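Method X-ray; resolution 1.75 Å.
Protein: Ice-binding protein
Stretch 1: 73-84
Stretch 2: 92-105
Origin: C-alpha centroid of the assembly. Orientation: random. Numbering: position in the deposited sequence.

Stretch 1, residues 73-84: AAIPTATLAPLL
Stretch 2, residues 92-105: AGNYFIGQGASLSG

The two stretches run parallel and bury 974 Å² between them. Two short ladders form, with loops between. Ala-78 pairs with Tyr-95 and Thr-79 with Phe-96. Ala-78 CA lies 5.2 Å from Tyr-95 CA, and Thr-79 CA 4.7 Å from Phe-96 CA. The register then shifts by two, so Leu-83 pairs with Ser-102 (CA-CA 5.2 Å) and Leu-84 with Leu-103 (CA-CA 4.8 Å).

In the first ladder Phe-96 N donates to Ala-78 O (2.9 Å) and Leu-80 N to Phe-96 O (3.1 Å). In the second, Ser-102 N donates to Pro-82 O, Leu-84 N to Ser-102 O and Ser-104 N to Leu-84 O, each 2.9 Å.

Asn-94 fastens the loop before the first ladder. Its CB points toward stretch 1. With chi1 m and chi2 -29°, ND2 reaches Ile-75 O at 3.1 Å, nearly straight (169°). Asn-94 O accepts from Thr-77 N at 2.7 Å. Thr-77 is p (54°), which places OG1 to accept from Asn-94 N at 2.8 Å. Water 1 lies 2.7 Å from Thr-77 OG1 and donates to Ala-92 O at 3.3 Å. Gly-93 leaves room here: an ideal CB would lie 2.8 Å from Thr-77 OG1, a clash.

Ala-78, Tyr-95, Leu-84 and Leu-103 share one face. Tyr-95 is m, chi2 -75°; its CD1 meets Ala-78 CB at 3.9 Å. Leu-80, m,t, brings CD1 to 3.7 Å from Tyr-95 CB. Ile-97, also m,t, extends CD1 to 3.7 Å from Leu-84 CD2. Leu-84 and Leu-103 are both m,t; Leu-84 CB packs 3.6 Å from Leu-103 CD2.

Thr-79, Phe-96, Leu-83 and Ser-102 occupy the other face. Phe-96 is t, chi2 86°. Thr-79, m, sets CG2 at the ring edge, 4.2 Å from Phe-96 CD2. Leu-83 is t with chi2 32°, between wells; its CD1 lies 3.7 Å from Ser-102 OG, with Ser-102 in p.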

# COMPACT_ATOMS: atom_id res chain seq x y z
N ALA A 73 -28.41 -12.38 13.90
CA ALA A 73 -29.46 -13.28 13.43
C ALA A 73 -28.96 -14.68 13.02
O ALA A 73 -29.77 -15.61 12.93
CB ALA A 73 -30.22 -12.64 12.28
N ALA A 74 -27.66 -14.82 12.77
CA ALA A 74 -27.07 -16.11 12.36
C ALA A 74 -27.41 -17.25 13.33
O ALA A 74 -27.18 -17.14 14.54
CB ALA A 74 -25.55 -15.98 12.18
N ILE A 75 -27.98 -18.32 12.79
CA ILE A 75 -28.39 -19.47 13.61
C ILE A 75 -27.18 -20.37 13.93
O ILE A 75 -26.59 -20.98 13.02
CB ILE A 75 -29.56 -20.26 12.97
CG1 ILE A 75 -30.63 -19.30 12.42
CG2 ILE A 75 -30.18 -21.19 14.00
CD1 ILE A 75 -31.86 -19.97 11.83
N PRO A 76 -26.81 -20.46 15.23
CA PRO A 76 -25.63 -21.24 15.62
C PRO A 76 -25.69 -22.70 15.15
O PRO A 76 -26.77 -23.31 15.16
CB PRO A 76 -25.65 -21.17 17.16
CG PRO A 76 -26.47 -19.97 17.48
CD PRO A 76 -27.53 -19.94 16.41
N THR A 77 -24.54 -23.21 14.71
CA THR A 77 -24.41 -24.61 14.28
C THR A 77 -23.75 -25.48 15.36
O THR A 77 -23.78 -26.71 15.27
CB THR A 77 -23.59 -24.71 12.97
OG1 THR A 77 -22.33 -24.05 13.13
CG2 THR A 77 -24.35 -24.08 11.80
N ALA A 78 -23.18 -24.83 16.39
CA ALA A 78 -22.43 -25.50 17.48
C ALA A 78 -22.09 -24.52 18.62
O ALA A 78 -22.04 -23.31 18.39
CB ALA A 78 -21.15 -26.11 16.94
N THR A 79 -21.86 -25.06 19.82
CA THR A 79 -21.39 -24.29 20.98
C THR A 79 -19.93 -24.63 21.28
O THR A 79 -19.53 -25.79 21.18
CB THR A 79 -22.26 -24.58 22.23
OG1 THR A 79 -23.62 -24.34 21.90
CG2 THR A 79 -21.89 -23.66 23.40
N LEU A 80 -19.15 -23.61 21.64
CA LEU A 80 -17.76 -23.82 22.01
C LEU A 80 -17.50 -23.39 23.44
O LEU A 80 -18.14 -22.47 23.93
CB LEU A 80 -16.83 -23.04 21.07
CG LEU A 80 -16.90 -23.33 19.58
CD1 LEU A 80 -15.87 -22.45 18.85
CD2 LEU A 80 -16.66 -24.82 19.29
N ALA A 81 -16.55 -24.06 24.09
CA ALA A 81 -16.04 -23.63 25.39
C ALA A 81 -15.36 -22.27 25.20
O ALA A 81 -14.91 -21.95 24.09
CB ALA A 81 -15.08 -24.66 25.97
N PRO A 82 -15.30 -21.45 26.27
CA PRO A 82 -14.74 -20.11 26.09
C PRO A 82 -13.24 -20.07 25.82
O PRO A 82 -12.78 -19.09 25.25
CB PRO A 82 -15.07 -19.40 27.41
CG PRO A 82 -15.21 -20.49 28.41
CD PRO A 82 -15.77 -21.67 27.65
N LEU A 83 -12.49 -21.11 26.19
CA LEU A 83 -11.06 -21.17 25.89
C LEU A 83 -10.87 -21.68 24.45
O LEU A 83 -11.02 -22.87 24.19
CB LEU A 83 -10.29 -22.03 26.90
CG LEU A 83 -8.74 -21.97 26.94
CD1 LEU A 83 -8.11 -20.62 26.58
CD2 LEU A 83 -8.28 -22.42 28.33
N LEU A 84 -10.57 -20.76 23.54
CA LEU A 84 -10.44 -21.05 22.10
C LEU A 84 -9.00 -21.08 21.67
O LEU A 84 -8.22 -20.19 22.03
CB LEU A 84 -11.07 -19.95 21.26
CG LEU A 84 -12.57 -19.69 21.12
CD1 LEU A 84 -12.70 -18.78 19.90
CD2 LEU A 84 -13.33 -20.99 20.91
N ALA A 92 -16.22 -24.83 8.77
CA ALA A 92 -17.23 -23.78 8.63
C ALA A 92 -18.29 -23.90 9.71
O ALA A 92 -18.71 -25.01 10.08
CB ALA A 92 -17.86 -23.82 7.26
N GLY A 93 -18.77 -22.77 10.21
CA GLY A 93 -19.91 -22.82 11.12
C GLY A 93 -20.24 -21.50 11.78
O GLY A 93 -19.50 -20.51 11.61
N ASN A 94 -21.38 -21.49 12.48
CA ASN A 94 -21.76 -20.38 13.35
C ASN A 94 -21.64 -20.85 14.78
O ASN A 94 -22.46 -21.64 15.26
CB ASN A 94 -23.18 -19.91 13.04
CG ASN A 94 -23.35 -19.49 11.60
OD1 ASN A 94 -22.39 -19.03 10.96
ND2 ASN A 94 -24.56 -19.64 11.08
N TYR A 95 -20.59 -20.37 15.45
CA TYR A 95 -20.18 -20.86 16.77
C TYR A 95 -20.66 -19.93 17.88
O TYR A 95 -20.33 -18.74 17.88
CB TYR A 95 -18.64 -21.03 16.79
CG TYR A 95 -18.20 -22.13 15.83
CD1 TYR A 95 -18.39 -23.48 16.14
CD2 TYR A 95 -17.63 -21.82 14.59
CE1 TYR A 95 -18.01 -24.49 15.26
CE2 TYR A 95 -17.25 -22.81 13.71
CZ TYR A 95 -17.44 -24.15 14.05
OH TYR A 95 -17.07 -25.16 13.17
N PHE A 96 -21.43 -20.48 18.81
CA PHE A 96 -21.98 -19.71 19.92
C PHE A 96 -21.16 -19.94 21.19
O PHE A 96 -20.95 -21.10 21.62
CB PHE A 96 -23.47 -20.06 20.14
CG PHE A 96 -24.09 -19.45 21.38
CD1 PHE A 96 -24.62 -18.17 21.35
CD2 PHE A 96 -24.15 -20.17 22.57
CE1 PHE A 96 -25.20 -17.61 22.49
CE2 PHE A 96 -24.71 -19.62 23.71
CZ PHE A 96 -25.24 -18.34 23.67
N ILE A 97 -20.68 -18.86 21.77
CA ILE A 97 -20.01 -18.91 23.06
C ILE A 97 -20.77 -17.99 24.02
O ILE A 97 -20.66 -16.76 23.90
CB ILE A 97 -18.52 -18.49 22.97
CG1 ILE A 97 -17.78 -19.37 21.94
CG2 ILE A 97 -17.87 -18.59 24.35
CD1 ILE A 97 -16.33 -19.01 21.71
N GLY A 98 -21.52 -18.56 24.96
CA GLY A 98 -22.48 -17.79 25.77
C GLY A 98 -21.88 -17.11 26.99
O GLY A 98 -22.49 -17.08 28.06
N GLN A 99 -20.69 -16.53 26.81
CA GLN A 99 -19.93 -15.86 27.87
C GLN A 99 -18.72 -15.21 27.19
O GLN A 99 -18.56 -15.35 25.97
CB GLN A 99 -19.47 -16.88 28.94
CG GLN A 99 -18.54 -17.97 28.41
CD GLN A 99 -18.28 -19.08 29.41
OE1 GLN A 99 -17.58 -18.88 30.41
NE2 GLN A 99 -18.84 -20.26 29.14
N GLY A 100 -17.89 -14.50 27.95
CA GLY A 100 -16.64 -13.96 27.41
C GLY A 100 -15.69 -15.08 26.99
O GLY A 100 -15.63 -16.15 27.64
N ALA A 101 -14.95 -14.83 25.92
CA ALA A 101 -14.06 -15.83 25.34
C ALA A 101 -12.58 -15.40 25.43
O ALA A 101 -12.26 -14.22 25.56
CB ALA A 101 -14.44 -16.12 23.89
N SER A 102 -11.68 -16.36 25.39
CA SER A 102 -10.26 -16.04 25.37
C SER A 102 -9.52 -16.93 24.40
O SER A 102 -9.61 -18.18 24.44
CB SER A 102 -9.64 -16.10 26.76
OG SER A 102 -9.77 -17.40 27.30
N LEU A 103 -8.77 -16.27 23.52
CA LEU A 103 -7.95 -16.97 22.53
C LEU A 103 -6.57 -17.21 23.10
O LEU A 103 -6.01 -16.37 23.84
CB LEU A 103 -7.84 -16.14 21.23
CG LEU A 103 -9.11 -16.01 20.37
CD1 LEU A 103 -8.96 -14.82 19.43
CD2 LEU A 103 -9.34 -17.27 19.55
N SER A 104 -6.02 -18.37 22.76
CA SER A 104 -4.73 -18.75 23.28
C SER A 104 -4.11 -19.71 22.28
O SER A 104 -4.82 -20.45 21.63
CB SER A 104 -4.96 -19.42 24.65
OG SER A 104 -3.76 -19.91 25.16
N GLY A 105 -2.79 -19.68 22.15
CA GLY A 105 -2.08 -20.66 21.33
C GLY A 105 -2.53 -20.49 19.89
O GLY A 105 -2.77 -19.36 19.44
O HOH W 1 -20.50 -25.99 12.67